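Local coordinates for pollen-specific leucine-rich repeat extensin-like protein 1 (Arabidopsis thaliana, PDB 6TME), which probably takes part in cell-wall integrity signalling during pollen tube growth, as LRX proteins do by binding RALF peptides through their leucine-rich repeats, at residues G248-V260 with G272-V284. Residues are numbered along the deposited sequence; the frame is centred on the assembly and turned at random.
Sequences GCLPNEIGSLNNV and GSLPSTLSGLANV. With NAG (2-acetamido-2-deoxy-beta-D-glucopyranose), chain G.
Successive turns of a plant leucine-rich repeat solenoid stack here, each segment running from a G-x-L-P sequence through a 3-10 segment; the register pairs Gly255 with Leu278, their CA atoms 4.5 Å apart. On the convex side, Thr277 OG1 donates to Asn252 O at 2.8 Å, in the carbonyl plane and on a lone pair; a chi1 of 48°, which sets OG1 between backbone N and carbonyl carbon, aims it there. The same oxygen also accepts from Gly255 N, so two donors grip it. A valine here would probably cost Asn252 O its hydroxyl donor, leaving it with the backbone N-H of Gly255. Deeper in, Ile254 CG2 lies 3.6 Å from Leu278 CD2, the two side chains side by side and pointing the same way, while Leu250 CB rests 3.7 Å from Pro275 CD. At the type I turn Leu257 to Val260, Asn283 ND2 donates almost straight (173°) to Asn258 O at 2.9 Å, while Asn283 OD1 is hydrogen-bonded to Lys307 NZ. Water 2 joins Leu257 O and Val260 O to Asn283 N. Asn259 carries the N-linked sugar, and Cys249 is disulfide-bonded to Cys364. Both segments lead into neighbouring parallel strands, 262-264 and 286-288, and helix 300-303 packs against Leu274 and Leu278.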
ATOM      1  N   GLY A 248     -17.933  -0.004  13.608  1.00 36.42           N
ATOM      2  CA  GLY A 248     -18.870   1.028  13.223  1.00 26.49           C
ATOM      3  C   GLY A 248     -19.476   0.702  11.864  1.00 38.32           C
ATOM      4  O   GLY A 248     -19.247  -0.359  11.265  1.00 37.81           O
ATOM      5  N   CYS A 249     -20.274   1.643  11.384  1.00 32.38           N
ATOM      6  CA  CYS A 249     -20.903   1.525  10.082  1.00 31.66           C
ATOM      7  C   CYS A 249     -20.010   2.134   9.016  1.00 37.24           C
ATOM      8  O   CYS A 249     -19.204   3.022   9.295  1.00 45.70           O
ATOM      9  CB  CYS A 249     -22.261   2.230  10.078  1.00 40.56           C
ATOM     10  SG  CYS A 249     -23.433   1.579  11.286  1.00 64.67           S
ATOM     11  N   LEU A 250     -20.169   1.656   7.786  1.00 40.47           N
ATOM     12  CA  LEU A 250     -19.519   2.288   6.649  1.00 31.79           C
ATOM     13  C   LEU A 250     -20.047   3.707   6.498  1.00 36.23           C
ATOM     14  O   LEU A 250     -21.264   3.908   6.509  1.00 38.92           O
ATOM     15  CB  LEU A 250     -19.789   1.502   5.371  1.00 30.19           C
ATOM     16  CG  LEU A 250     -19.000   0.203   5.248  1.00 39.29           C
ATOM     17  CD1 LEU A 250     -19.200  -0.440   3.875  1.00 36.82           C
ATOM     18  CD2 LEU A 250     -17.514   0.471   5.524  1.00 38.87           C
ATOM     19  N   PRO A 251     -19.189   4.714   6.374  1.00 36.55           N
ATOM     20  CA  PRO A 251     -19.712   6.055   6.109  1.00 33.98           C
ATOM     21  C   PRO A 251     -20.272   6.134   4.703  1.00 39.76           C
ATOM     22  O   PRO A 251     -19.660   5.645   3.750  1.00 53.69           O
ATOM     23  CB  PRO A 251     -18.489   6.970   6.292  1.00 35.82           C
ATOM     24  CG  PRO A 251     -17.303   6.082   6.158  1.00 32.28           C
ATOM     25  CD  PRO A 251     -17.746   4.733   6.679  1.00 34.96           C
ATOM     26  N   ASN A 252     -21.455   6.757   4.581  1.00 35.41           N
ATOM     27  CA  ASN A 252     -22.067   6.977   3.274  1.00 40.57           C
ATOM     28  C   ASN A 252     -21.138   7.724   2.325  1.00 35.76           C
ATOM     29  O   ASN A 252     -21.317   7.645   1.104  1.00 36.74           O
ATOM     30  CB  ASN A 252     -23.382   7.767   3.407  1.00 50.29           C
ATOM     31  CG  ASN A 252     -24.352   7.172   4.444  1.00 51.95           C
ATOM     32  OD1 ASN A 252     -24.452   5.956   4.626  1.00 49.44           O
ATOM     33  ND2 ASN A 252     -25.088   8.049   5.109  1.00 55.35           N
ATOM     34  N   GLU A 253     -20.159   8.457   2.861  1.00 31.28           N
ATOM     35  CA  GLU A 253     -19.245   9.234   2.032  1.00 38.66           C
ATOM     36  C   GLU A 253     -18.390   8.353   1.138  1.00 35.54           C
ATOM     37  O   GLU A 253     -17.848   8.852   0.145  1.00 36.41           O
ATOM     38  CB  GLU A 253     -18.356  10.112   2.917  1.00 41.59           C
ATOM     39  CG  GLU A 253     -19.097  11.258   3.625  1.00 37.78           C
ATOM     40  CD  GLU A 253     -19.926  10.792   4.833  1.00 44.07           C
ATOM     41  OE1 GLU A 253     -19.922   9.580   5.154  1.00 43.52           O
ATOM     42  OE2 GLU A 253     -20.582  11.646   5.472  1.00 46.39           O
ATOM     43  N   ILE A 254     -18.277   7.055   1.449  1.00 26.63           N
ATOM     44  CA  ILE A 254     -17.603   6.125   0.546  1.00 32.41           C
ATOM     45  C   ILE A 254     -18.144   6.231  -0.873  1.00 33.50           C
ATOM     46  O   ILE A 254     -17.399   6.067  -1.847  1.00 31.16           O
ATOM     47  CB  ILE A 254     -17.710   4.685   1.080  1.00 35.31           C
ATOM     48  CG1 ILE A 254     -16.916   4.557   2.386  1.00 36.30           C
ATOM     49  CG2 ILE A 254     -17.163   3.690   0.060  1.00 34.18           C
ATOM     50  CD1 ILE A 254     -17.095   3.224   3.099  1.00 32.64           C
ATOM     51  N   GLY A 255     -19.432   6.535  -1.021  1.00 28.80           N
ATOM     52  CA  GLY A 255     -20.024   6.613  -2.343  1.00 30.70           C
ATOM     53  C   GLY A 255     -19.507   7.742  -3.213  1.00 38.29           C
ATOM     54  O   GLY A 255     -19.797   7.751  -4.413  1.00 41.85           O
ATOM     55  N   SER A 256     -18.762   8.692  -2.651  1.00 38.96           N
ATOM     56  CA  SER A 256     -18.153   9.732  -3.465  1.00 41.05           C
ATOM     57  C   SER A 256     -16.886   9.279  -4.185  1.00 37.37           C
ATOM     58  O   SER A 256     -16.384  10.025  -5.030  1.00 31.70           O
ATOM     59  CB  SER A 256     -17.832  10.952  -2.594  1.00 41.25           C
ATOM     60  OG  SER A 256     -18.864  11.153  -1.650  1.00 42.00           O
ATOM     61  N   LEU A 257     -16.367   8.082  -3.898  1.00 32.49           N
ATOM     62  CA  LEU A 257     -15.097   7.623  -4.481  1.00 35.62           C
ATOM     63  C   LEU A 257     -15.318   7.046  -5.881  1.00 27.94           C
ATOM     64  O   LEU A 257     -15.081   5.872  -6.160  1.00 36.27           O
ATOM     65  CB  LEU A 257     -14.437   6.609  -3.560  1.00 24.09           C
ATOM     66  CG  LEU A 257     -14.122   7.260  -2.213  1.00 27.14           C
ATOM     67  CD1 LEU A 257     -13.708   6.223  -1.174  1.00 27.62           C
ATOM     68  CD2 LEU A 257     -13.054   8.319  -2.420  1.00 27.26           C
ATOM     69  N   ASN A 258     -15.737   7.917  -6.789  1.00 30.59           N
ATOM     70  CA  ASN A 258     -16.195   7.454  -8.094  1.00 46.36           C
ATOM     71  C   ASN A 258     -15.069   6.957  -9.001  1.00 35.77           C
ATOM     72  O   ASN A 258     -15.364   6.374 -10.048  1.00 39.42           O
ATOM     73  CB  ASN A 258     -16.984   8.564  -8.795  1.00 55.44           C
ATOM     74  CG  ASN A 258     -16.214   9.855  -8.868  1.00 69.89           C
ATOM     75  OD1 ASN A 258     -15.178  10.000  -8.225  1.00 85.39           O
ATOM     76  ND2 ASN A 258     -16.706  10.801  -9.656  1.00 73.14           N
ATOM     77  N   ASN A 259     -13.804   7.131  -8.636  1.00 28.30           N
ATOM     78  CA  ASN A 259     -12.711   6.551  -9.419  1.00 34.50           C
ATOM     79  C   ASN A 259     -12.137   5.278  -8.806  1.00 35.75           C
ATOM     80  O   ASN A 259     -11.174   4.732  -9.346  1.00 34.87           O
ATOM     81  CB  ASN A 259     -11.586   7.577  -9.629  1.00 26.83           C
ATOM     82  CG  ASN A 259     -11.991   8.688 -10.600  1.00 51.74           C
ATOM     83  OD1 ASN A 259     -12.650   8.437 -11.611  1.00 55.56           O
ATOM     84  ND2 ASN A 259     -11.604   9.920 -10.286  1.00 68.74           N
ATOM     85  N   VAL A 260     -12.718   4.778  -7.716  1.00 37.31           N
ATOM     86  CA  VAL A 260     -12.212   3.574  -7.059  1.00 36.49           C
ATOM     87  C   VAL A 260     -12.482   2.341  -7.918  1.00 25.82           C
ATOM     88  O   VAL A 260     -13.595   2.137  -8.408  1.00 25.32           O
ATOM     89  CB  VAL A 260     -12.851   3.439  -5.669  1.00 33.27           C
ATOM     90  CG1 VAL A 260     -12.899   1.990  -5.229  1.00 18.39           C
ATOM     91  CG2 VAL A 260     -12.075   4.282  -4.659  1.00 28.54           C
ATOM     92  N   GLY A 272     -24.013  -2.633  10.718  1.00 36.32           N
ATOM     93  CA  GLY A 272     -24.932  -1.863   9.921  1.00 36.74           C
ATOM     94  C   GLY A 272     -25.190  -2.477   8.560  1.00 31.81           C
ATOM     95  O   GLY A 272     -24.804  -3.609   8.238  1.00 27.32           O
ATOM     96  N   SER A 273     -25.877  -1.694   7.752  1.00 30.99           N
ATOM     97  CA  SER A 273     -26.172  -2.050   6.377  1.00 40.56           C
ATOM     98  C   SER A 273     -25.175  -1.387   5.445  1.00 37.31           C
ATOM     99  O   SER A 273     -24.553  -0.377   5.775  1.00 48.75           O
ATOM    100  CB  SER A 273     -27.596  -1.634   5.996  1.00 42.58           C
ATOM    101  OG  SER A 273     -28.510  -2.031   6.994  1.00 52.38           O
ATOM    102  N   LEU A 274     -25.006  -1.989   4.286  1.00 40.21           N
ATOM    103  CA  LEU A 274     -24.266  -1.325   3.236  1.00 34.10           C
ATOM    104  C   LEU A 274     -24.975  -0.019   2.925  1.00 36.01           C
ATOM    105  O   LEU A 274     -26.205  -0.004   2.809  1.00 38.17           O
ATOM    106  CB  LEU A 274     -24.181  -2.196   1.985  1.00 28.52           C
ATOM    107  CG  LEU A 274     -23.457  -3.504   2.249  1.00 33.74           C
ATOM    108  CD1 LEU A 274     -23.277  -4.313   0.971  1.00 32.76           C
ATOM    109  CD2 LEU A 274     -22.116  -3.220   2.928  1.00 34.90           C
ATOM    110  N   PRO A 275     -24.261   1.095   2.844  1.00 37.01           N
ATOM    111  CA  PRO A 275     -24.927   2.345   2.484  1.00 36.39           C
ATOM    112  C   PRO A 275     -25.376   2.308   1.034  1.00 39.36           C
ATOM    113  O   PRO A 275     -24.660   1.823   0.155  1.00 46.30           O
ATOM    114  CB  PRO A 275     -23.852   3.411   2.726  1.00 34.47           C
ATOM    115  CG  PRO A 275     -22.578   2.675   2.811  1.00 36.82           C
ATOM    116  CD  PRO A 275     -22.886   1.311   3.315  1.00 31.99           C
ATOM    117  N   SER A 276     -26.587   2.819   0.798  1.00 32.50           N
ATOM    118  CA  SER A 276     -27.119   2.909  -0.556  1.00 43.06           C
ATOM    119  C   SER A 276     -26.289   3.830  -1.436  1.00 36.36           C
ATOM    120  O   SER A 276     -26.341   3.711  -2.663  1.00 44.54           O
ATOM    121  CB  SER A 276     -28.580   3.387  -0.517  1.00 42.77           C
ATOM    122  OG  SER A 276     -28.713   4.520   0.331  1.00 49.40           O
ATOM    123  N   THR A 277     -25.527   4.744  -0.834  1.00 41.82           N
ATOM    124  CA  THR A 277     -24.610   5.605  -1.575  1.00 42.61           C
ATOM    125  C   THR A 277     -23.548   4.825  -2.346  1.00 36.00           C
ATOM    126  O   THR A 277     -22.892   5.403  -3.220  1.00 30.52           O
ATOM    127  CB  THR A 277     -23.923   6.576  -0.611  1.00 42.46           C
ATOM    128  OG1 THR A 277     -23.431   5.853   0.524  1.00 47.28           O
ATOM    129  CG2 THR A 277     -24.904   7.635  -0.135  1.00 33.69           C
ATOM    130  N   LEU A 278     -23.362   3.536  -2.055  1.00 32.35           N
ATOM    131  CA  LEU A 278     -22.358   2.779  -2.789  1.00 34.10           C
ATOM    132  C   LEU A 278     -22.688   2.669  -4.268  1.00 39.11           C
ATOM    133  O   LEU A 278     -21.831   2.224  -5.039  1.00 40.13           O
ATOM    134  CB  LEU A 278     -22.178   1.389  -2.177  1.00 27.04           C
ATOM    135  CG  LEU A 278     -21.519   1.397  -0.798  1.00 34.33           C
ATOM    136  CD1 LEU A 278     -21.582   0.035  -0.158  1.00 40.48           C
ATOM    137  CD2 LEU A 278     -20.086   1.834  -0.907  1.00 38.64           C
ATOM    138  N   SER A 279     -23.884   3.090  -4.692  1.00 42.08           N
ATOM    139  CA  SER A 279     -24.160   3.111  -6.125  1.00 40.93           C
ATOM    140  C   SER A 279     -23.349   4.176  -6.842  1.00 38.37           C
ATOM    141  O   SER A 279     -23.300   4.168  -8.073  1.00 41.48           O
ATOM    142  CB  SER A 279     -25.652   3.325  -6.392  1.00 39.89           C
ATOM    143  OG  SER A 279     -26.104   4.574  -5.900  1.00 47.26           O
ATOM    144  N   GLY A 280     -22.710   5.083  -6.105  1.00 39.14           N
ATOM    145  CA  GLY A 280     -21.783   6.029  -6.685  1.00 39.85           C
ATOM    146  C   GLY A 280     -20.422   5.473  -7.050  1.00 45.57           C
ATOM    147  O   GLY A 280     -19.600   6.202  -7.610  1.00 52.90           O
ATOM    148  N   LEU A 281     -20.142   4.203  -6.753  1.00 35.86           N
ATOM    149  CA  LEU A 281     -18.853   3.606  -7.096  1.00 31.46           C
ATOM    150  C   LEU A 281     -18.847   3.178  -8.564  1.00 34.08           C
ATOM    151  O   LEU A 281     -18.732   2.002  -8.911  1.00 36.13           O
ATOM    152  CB  LEU A 281     -18.544   2.443  -6.167  1.00 34.16           C
ATOM    153  CG  LEU A 281     -18.461   2.827  -4.689  1.00 36.38           C
ATOM    154  CD1 LEU A 281     -18.117   1.605  -3.846  1.00 34.86           C
ATOM    155  CD2 LEU A 281     -17.467   3.974  -4.468  1.00 29.62           C
ATOM    156  N   ALA A 282     -18.949   4.186  -9.436  1.00 38.90           N
ATOM    157  CA  ALA A 282     -19.162   3.939 -10.858  1.00 38.11           C
ATOM    158  C   ALA A 282     -18.031   3.141 -11.497  1.00 39.96           C
ATOM    159  O   ALA A 282     -18.215   2.602 -12.590  1.00 47.70           O
ATOM    160  CB  ALA A 282     -19.349   5.272 -11.589  1.00 29.98           C
ATOM    161  N   ASN A 283     -16.871   3.048 -10.850  1.00 29.99           N
ATOM    162  CA  ASN A 283     -15.720   2.371 -11.438  1.00 40.05           C
ATOM    163  C   ASN A 283     -15.289   1.116 -10.693  1.00 34.47           C
ATOM    164  O   ASN A 283     -14.337   0.464 -11.135  1.00 32.04           O
ATOM    165  CB  ASN A 283     -14.512   3.319 -11.523  1.00 34.49           C
ATOM    166  CG  ASN A 283     -14.476   4.107 -12.824  1.00 44.33           C
ATOM    167  OD1 ASN A 283     -14.182   3.562 -13.895  1.00 42.99           O
ATOM    168  ND2 ASN A 283     -14.802   5.395 -12.741  1.00 37.02           N
ATOM    169  N   VAL A 284     -15.937   0.763  -9.580  1.00 21.55           N
ATOM    170  CA  VAL A 284     -15.392  -0.291  -8.741  1.00 25.69           C
ATOM    171  C   VAL A 284     -15.427  -1.605  -9.500  1.00 29.14           C
ATOM    172  O   VAL A 284     -16.400  -1.918 -10.199  1.00 31.61           O
ATOM    173  CB  VAL A 284     -16.123  -0.375  -7.393  1.00 28.99           C
ATOM    174  CG1 VAL A 284     -17.448  -1.092  -7.499  1.00 27.13           C
ATOM    175  CG2 VAL A 284     -15.208  -1.061  -6.364  1.00 27.73           C
TER
HETATM  176  C1  NAG G 501     -11.942  11.085 -11.066  1.00 73.51           C
HETATM  177  C2  NAG G 501     -12.011  12.283 -10.129  1.00 75.05           C
HETATM  178  C3  NAG G 501     -12.526  13.499 -10.881  1.00 79.17           C
HETATM  179  C4  NAG G 501     -11.648  13.763 -12.098  1.00 85.15           C
HETATM  180  C5  NAG G 501     -11.512  12.505 -12.958  1.00 83.96           C
HETATM  181  C6  NAG G 501     -10.498  12.666 -14.067  1.00 86.48           C
HETATM  182  C7  NAG G 501     -12.326  11.808  -7.741  1.00 82.34           C
HETATM  183  C8  NAG G 501     -10.837  11.926  -7.625  1.00 84.69           C
HETATM  184  N2  NAG G 501     -12.835  11.999  -8.966  1.00 74.03           N
HETATM  185  O4  NAG G 501     -12.204  14.815 -12.879  1.00 89.85           O
HETATM  186  O5  NAG G 501     -11.078  11.386 -12.165  1.00 78.83           O
HETATM  187  O6  NAG G 501      -9.954  11.412 -14.454  1.00 90.61           O
HETATM  188  O7  NAG G 501     -13.036  11.559  -6.767  1.00 83.75           O
HETATM  189  O   HOH W   1     -22.338  -0.398   7.531  1.00 37.87           O
HETATM  190  O   HOH W   2     -15.693   3.665  -8.375  1.00 26.68           O